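Local coordinates for protein Rd1NTF2_04 (Synthetic construct, PDB 6W3G) that is of unknown function but is a de novo designed NTF2-like protein, probably built to carry a tailored pocket, at residues 13-18 with 69-74; 87-92 with 98-103. All blocks are in the same frame, centred on the assembly; numbering follows the deposited sequence. Where two conformers were deposited one is given.

Contact 1: residues 13-18 with 69-74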
loop_
_atom_site.group_PDB
_atom_site.type_symbol
_atom_site.label_atom_id
_atom_site.label_comp_id
_atom_site.label_asym_id
_atom_site.label_seq_id
_atom_site.Cartn_x
_atom_site.Cartn_y
_atom_site.Cartn_z
ATOM N N LYS A 13 13.630 2.003 -3.024
ATOM C CA LYS A 13 13.045 2.074 -4.356
ATOM C C LYS A 13 11.660 1.449 -4.364
ATOM O O LYS A 13 10.708 2.019 -4.908
ATOM C CB LYS A 13 13.955 1.370 -5.359
ATOM C CG LYS A 13 13.397 1.300 -6.772
ATOM C CD LYS A 13 14.233 0.361 -7.633
ATOM N N PHE A 14 11.534 0.275 -3.742
ATOM C CA PHE A 14 10.249 -0.408 -3.668
ATOM C C PHE A 14 9.207 0.462 -2.977
ATOM O O PHE A 14 8.090 0.632 -3.478
ATOM C CB PHE A 14 10.435 -1.748 -2.953
ATOM C CG PHE A 14 9.170 -2.519 -2.791
ATOM C CD1 PHE A 14 8.689 -3.300 -3.820
ATOM C CD2 PHE A 14 8.460 -2.448 -1.615
ATOM C CE1 PHE A 14 7.528 -3.997 -3.675
ATOM C CE2 PHE A 14 7.287 -3.148 -1.468
ATOM C CZ PHE A 14 6.829 -3.914 -2.501
ATOM N N ALA A 15 9.558 1.040 -1.823
ATOM C CA ALA A 15 8.626 1.910 -1.108
ATOM C C ALA A 15 8.218 3.108 -1.956
ATOM O O ALA A 15 7.040 3.470 -2.004
ATOM C CB ALA A 15 9.258 2.383 0.202
ATOM N N ASP A 16 9.183 3.729 -2.639
ATOM C CA ASP A 16 8.879 4.849 -3.524
ATOM C C ASP A 16 7.893 4.444 -4.618
ATOM O O ASP A 16 6.965 5.195 -4.941
ATOM C CB ASP A 16 10.160 5.385 -4.172
ATOM C CG ASP A 16 11.005 6.221 -3.214
ATOM O OD1 ASP A 16 10.465 6.692 -2.193
ATOM O OD2 ASP A 16 12.214 6.411 -3.483
ATOM N N GLU A 17 8.110 3.282 -5.234
ATOM C CA GLU A 17 7.210 2.822 -6.288
ATOM C C GLU A 17 5.820 2.568 -5.734
ATOM O O GLU A 17 4.809 2.887 -6.375
ATOM C CB GLU A 17 7.770 1.555 -6.936
ATOM C CG GLU A 17 8.941 1.813 -7.869
ATOM C CD GLU A 17 9.528 0.527 -8.432
ATOM O OE1 GLU A 17 9.070 -0.567 -8.039
ATOM O OE2 GLU A 17 10.458 0.609 -9.262
ATOM N N PHE A 18 5.748 1.995 -4.536
ATOM C CA PHE A 18 4.455 1.741 -3.919
ATOM C C PHE A 18 3.720 3.045 -3.660
ATOM O O PHE A 18 2.508 3.147 -3.894
ATOM C CB PHE A 18 4.641 0.958 -2.624
ATOM C CG PHE A 18 3.391 0.871 -1.814
ATOM C CD1 PHE A 18 2.422 -0.051 -2.130
ATOM C CD2 PHE A 18 3.172 1.746 -0.763
ATOM C CE1 PHE A 18 1.255 -0.125 -1.405
ATOM C CE2 PHE A 18 2.004 1.687 -0.037
ATOM C CZ PHE A 18 1.042 0.748 -0.362
ATOM N N ILE A 69 0.842 10.241 1.387
ATOM C CA ILE A 69 1.405 9.005 1.908
ATOM C C ILE A 69 2.822 9.294 2.359
ATOM O O ILE A 69 3.634 9.823 1.585
ATOM C CB ILE A 69 1.356 7.883 0.862
ATOM C CG1 ILE A 69 -0.109 7.593 0.515
ATOM C CG2 ILE A 69 2.077 6.635 1.356
ATOM C CD1 ILE A 69 -0.299 6.548 -0.531
ATOM N N ARG A 70 3.105 9.012 3.624
ATOM C CA ARG A 70 4.440 9.202 4.164
ATOM C C ARG A 70 4.965 7.846 4.599
ATOM O O ARG A 70 4.312 7.136 5.376
ATOM C CB ARG A 70 4.462 10.201 5.319
ATOM C CG ARG A 70 3.806 9.728 6.553
ATOM N N ILE A 71 6.128 7.481 4.079
ATOM C CA ILE A 71 6.794 6.243 4.455
ATOM C C ILE A 71 7.553 6.515 5.749
ATOM O O ILE A 71 8.535 7.257 5.750
ATOM C CB ILE A 71 7.739 5.758 3.347
ATOM C CG1 ILE A 71 6.989 5.614 2.011
ATOM C CG2 ILE A 71 8.403 4.449 3.779
ATOM C CD1 ILE A 71 5.886 4.553 2.003
ATOM N N ASP A 72 7.101 5.913 6.854
ATOM C CA ASP A 72 7.668 6.183 8.167
ATOM C C ASP A 72 8.835 5.262 8.523
ATOM O O ASP A 72 9.860 5.727 9.029
ATOM C CB ASP A 72 6.581 6.057 9.235
ATOM C CG ASP A 72 5.479 7.105 9.078
ATOM O OD1 ASP A 72 5.778 8.235 8.644
ATOM O OD2 ASP A 72 4.308 6.794 9.383
ATOM N N HIS A 73 8.695 3.967 8.278
ATOM C CA HIS A 73 9.741 3.011 8.644
ATOM C C HIS A 73 9.860 1.975 7.545
ATOM O O HIS A 73 8.849 1.448 7.078
ATOM C CB HIS A 73 9.430 2.342 9.989
ATOM C CG HIS A 73 9.130 3.315 11.084
ATOM N ND1 HIS A 73 10.093 4.134 11.635
ATOM C CD2 HIS A 73 7.971 3.618 11.716
ATOM C CE1 HIS A 73 9.541 4.895 12.564
ATOM N NE2 HIS A 73 8.255 4.601 12.634
ATOM N N ILE A 74 11.088 1.703 7.115
ATOM C CA ILE A 74 11.378 0.581 6.226
ATOM C C ILE A 74 12.427 -0.257 6.930
ATOM O O ILE A 74 13.509 0.254 7.231
ATOM C CB ILE A 74 11.914 1.046 4.867
ATOM C CG1 ILE A 74 11.000 2.065 4.212
ATOM C CG2 ILE A 74 12.123 -0.153 3.956
ATOM C CD1 ILE A 74 11.624 2.666 2.977
#
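The 2.9 Å hydrogen bond from Phe18 N to Phe14 O belongs to the helical turn that presents Ala15 to Ile71 and Ile74. No hydrogen bond crosses from this helix to strand 69-74; the closest contacts are between methyl groups, with the Phe18 ring and Ile69 adding looser cover. The Ala15 CB bond points toward the strand, and its methyl meets two isoleucines. From one of them it receives the end of the long branch, Ile74 CD1, at 3.7 Å; from the other it meets the short branch, Ile71 CG2, at 4.2 Å. Ile74 reaches this far because CG1 stands beside the backbone N (chi1 -53°) and the branch then runs on extended to its terminal methyl. Ile71 is folded instead (chi2 -64°), which keeps its CG1 branch close to the strand and turns it along the helix on the Phe18 side. The small alanine is consistent with the close approach of the backbones, Ala15 CA and Ile71 CA being 7.3 Å apart.

Residues three apart in a regular strand would face opposite sides. Here a classic beta bulge intervenes: Asp72 and His73 both pair with Val84, and the extra residue returns Ile74 to the side of Ile71, facing the helix. Bulges of this kind are a familiar device for bending the long strands of NTF2-like sheets. Helix 11-24 packs over strand 66-77, the outermost strand on that side of the sheet; Ala15 also touches Ile83 of strand 80-91, while Phe14 and Phe18 continue inward over Met102 of strand 94-106 and Ile113 of strand 111-118.

Contact 2: residues 87-92 with 98-103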
loop_
_atom_site.group_PDB
_atom_site.type_symbol
_atom_site.label_atom_id
_atom_site.label_comp_id
_atom_site.label_asym_id
_atom_site.label_seq_id
_atom_site.Cartn_x
_atom_site.Cartn_y
_atom_site.Cartn_z
ATOM N N VAL A 87 -1.216 7.456 6.108
ATOM C CA VAL A 87 -1.959 8.010 4.985
ATOM C C VAL A 87 -2.895 9.073 5.541
ATOM O O VAL A 87 -3.640 8.804 6.485
ATOM C CB VAL A 87 -2.744 6.923 4.231
ATOM C CG1 VAL A 87 -3.396 7.508 2.984
ATOM C CG2 VAL A 87 -1.821 5.771 3.846
ATOM N N HIS A 88 -2.814 10.275 4.986
ATOM C CA HIS A 88 -3.680 11.395 5.340
ATOM C C HIS A 88 -4.684 11.573 4.206
ATOM O O HIS A 88 -4.296 11.940 3.087
ATOM C CB HIS A 88 -2.865 12.671 5.540
ATOM C CG HIS A 88 -1.738 12.534 6.516
ATOM N ND1 HIS A 88 -0.757 13.494 6.653
ATOM C CD2 HIS A 88 -1.437 11.559 7.408
ATOM C CE1 HIS A 88 0.101 13.114 7.584
ATOM N NE2 HIS A 88 -0.289 11.945 8.059
ATOM N N TYR A 89 -5.965 11.312 4.506
ATOM C CA TYR A 89 -7.072 11.422 3.563
ATOM C C TYR A 89 -7.834 12.712 3.851
ATOM O O TYR A 89 -8.466 12.825 4.903
ATOM C CB TYR A 89 -8.020 10.226 3.713
ATOM C CG TYR A 89 -7.426 8.850 3.524
ATOM C CD1 TYR A 89 -7.271 8.318 2.255
ATOM C CD2 TYR A 89 -7.075 8.063 4.616
ATOM C CE1 TYR A 89 -6.752 7.051 2.064
ATOM C CE2 TYR A 89 -6.551 6.791 4.435
ATOM C CZ TYR A 89 -6.397 6.290 3.160
ATOM O OH TYR A 89 -5.876 5.029 2.937
ATOM N N GLU A 90 -7.818 13.665 2.913
ATOM C CA GLU A 90 -8.518 14.932 3.092
ATOM C C GLU A 90 -9.802 14.960 2.274
ATOM O O GLU A 90 -9.778 14.657 1.069
ATOM C CB GLU A 90 -7.623 16.103 2.685
ATOM C CG GLU A 90 -8.294 17.437 2.869
ATOM C CD GLU A 90 -7.392 18.570 2.473
ATOM O OE1 GLU A 90 -6.246 18.285 2.062
ATOM O OE2 GLU A 90 -7.835 19.732 2.569
ATOM N N LYS A 91 -10.901 15.338 2.930
ATOM C CA LYS A 91 -12.212 15.449 2.285
ATOM C C LYS A 91 -12.954 16.614 2.923
ATOM O O LYS A 91 -13.385 16.518 4.070
ATOM C CB LYS A 91 -13.019 14.161 2.430
ATOM C CG LYS A 91 -14.320 14.165 1.634
ATOM C CD LYS A 91 -15.027 12.812 1.694
ATOM C CE LYS A 91 -16.250 12.765 0.778
ATOM N NZ LYS A 91 -15.901 12.873 -0.674
ATOM N N ASN A 92 -13.092 17.705 2.173
ATOM C CA ASN A 92 -13.966 18.808 2.555
ATOM C C ASN A 92 -13.596 19.374 3.925
ATOM O O ASN A 92 -14.438 19.522 4.810
ATOM C CB ASN A 92 -15.429 18.360 2.537
ATOM C CG ASN A 92 -16.383 19.533 2.476
ATOM O OD1 ASN A 92 -15.993 20.635 2.073
ATOM N ND2 ASN A 92 -17.632 19.309 2.872
ATOM N N ASP A 98 -4.562 7.673 8.957
ATOM C CA ASP A 98 -4.496 6.233 9.114
ATOM C C ASP A 98 -3.029 5.828 9.158
ATOM O O ASP A 98 -2.136 6.585 8.760
ATOM C CB ASP A 98 -5.209 5.512 7.963
ATOM C CG ASP A 98 -6.723 5.499 8.106
ATOM O OD1 ASP A 98 -7.244 5.814 9.196
ATOM O OD2 ASP A 98 -7.395 5.156 7.117
ATOM N N ARG A 99 -2.797 4.633 9.681
ATOM C CA ARG A 99 -1.478 4.023 9.665
ATOM C C ARG A 99 -1.625 2.601 9.155
ATOM O O ARG A 99 -2.581 1.905 9.504
ATOM C CB ARG A 99 -0.841 4.028 11.053
ATOM C CG ARG A 99 0.439 3.224 11.156
ATOM C CD ARG A 99 0.889 3.169 12.602
ATOM N NE ARG A 99 1.606 4.377 12.978
ATOM C CZ ARG A 99 1.600 4.908 14.200
ATOM N NH1 ARG A 99 0.898 4.354 15.183
ATOM N NH2 ARG A 99 2.294 6.006 14.437
ATOM N N TYR A 100 -0.702 2.209 8.290
ATOM C CA TYR A 100 -0.688 0.880 7.712
ATOM C C TYR A 100 0.661 0.224 7.954
ATOM O O TYR A 100 1.706 0.892 8.015
ATOM C CB TYR A 100 -0.943 0.899 6.212
ATOM C CG TYR A 100 -2.374 1.132 5.839
ATOM C CD1 TYR A 100 -2.895 2.405 5.783
ATOM C CD2 TYR A 100 -3.208 0.060 5.550
ATOM C CE1 TYR A 100 -4.231 2.615 5.438
ATOM C CE2 TYR A 100 -4.520 0.249 5.203
ATOM C CZ TYR A 100 -5.032 1.524 5.155
ATOM O OH TYR A 100 -6.355 1.706 4.812
ATOM N N VAL A 101 0.632 -1.107 8.035
ATOM C CA VAL A 101 1.826 -1.923 8.093
ATOM C C VAL A 101 1.787 -2.857 6.899
ATOM O O VAL A 101 0.757 -3.485 6.625
ATOM C CB VAL A 101 1.916 -2.715 9.410
ATOM C CG1 VAL A 101 3.170 -3.562 9.410
ATOM C CG2 VAL A 101 1.935 -1.757 10.603
ATOM N N MET A 102 2.904 -2.970 6.204
ATOM C CA MET A 102 2.984 -3.766 4.989
ATOM C C MET A 102 4.150 -4.728 5.077
ATOM O O MET A 102 5.267 -4.328 5.424
ATOM C CB MET A 102 3.144 -2.859 3.776
ATOM C CG MET A 102 2.714 -3.494 2.492
ATOM S SD MET A 102 2.510 -2.206 1.268
ATOM C CE MET A 102 4.226 -1.797 0.971
ATOM N N VAL A 103 3.889 -5.992 4.745
ATOM C CA VAL A 103 4.912 -7.026 4.704
ATOM C C VAL A 103 5.091 -7.414 3.252
ATOM O O VAL A 103 4.111 -7.751 2.569
ATOM C CB VAL A 103 4.543 -8.234 5.572
ATOM C CG1 VAL A 103 5.588 -9.341 5.384
ATOM C CG2 VAL A 103 4.476 -7.773 7.019
#
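Tyr89 brings one long side of its ring up to Asp98, whose CB lies in the ring plane at the edge, 4.0 Å from Tyr89 CE2. The carboxylate comes closer still, with Asp98 OD2 3.3 Å from Tyr89 CE2 on an oblique approach. The two side chains cross at about a right angle, and the planes of ring and carboxylate stand 70° apart. Within its own strand, Tyr89 has Val87 CG1 beneath one face, displaced toward the rim. Because CG sits beside the backbone N (chi1 -58°), the ring leans back across Val87 and toward the partner strand, where Tyr89 OH comes 3.8 Å from both CE1 and OH of Tyr100. That spacing makes the two hydroxyls neighbours in packing.

The backbone beneath is that of a beta hairpin, formed by strands 80-91 and 94-106 of the NTF2-like sheet. Val87 and Asp98 are an antiparallel hydrogen-bonded pair, joined by Val87 N to Asp98 O and by Asp98 N to Val87 O, each 2.9 Å long. The short segments are antiparallel, their directions 143° apart, a departure from 180° consistent with sheet twist. Were Tyr89 cut back to an alanine, the place over Val87 CG1 would probably be left as a gap, and Asp98 and the Tyr100 hydroxyl would lose the ring and phenol they pack against.

Val87 CG2 meets the Tyr100 ring obliquely, 4.0 Å from CD1. Beyond the pair, Tyr64 packs on Tyr89, and Phe85 lies nearly parallel to Tyr100; Asp98 OD1 makes a long, weak ion pair with Lys118 NZ.

Overall arrangement
Contact 1 fastens a helix onto the sheet, whereas contact 2 joins two neighbouring strands within it. Their chemistry differs accordingly: the first is wholly apolar across its interface and only partly buried, at the outer strand 66-77; the second is a buried contact that combines backbone hydrogen bonds with aromatic and carboxylate packing. Their centres lie about 13 Å apart, yet their segments touch through apolar side chains. Phe18 CE1 packs 3.6 Å from the SD of Met102, a residue of 98-103 that takes no part in the pairing with 87-92, and Ile69 CG1 lies 4.1 Å from Val87 CG1. Strands 66-77 and 80-91, adjacent in both chain and sheet, carry this continuity from 69-74 to 87-92.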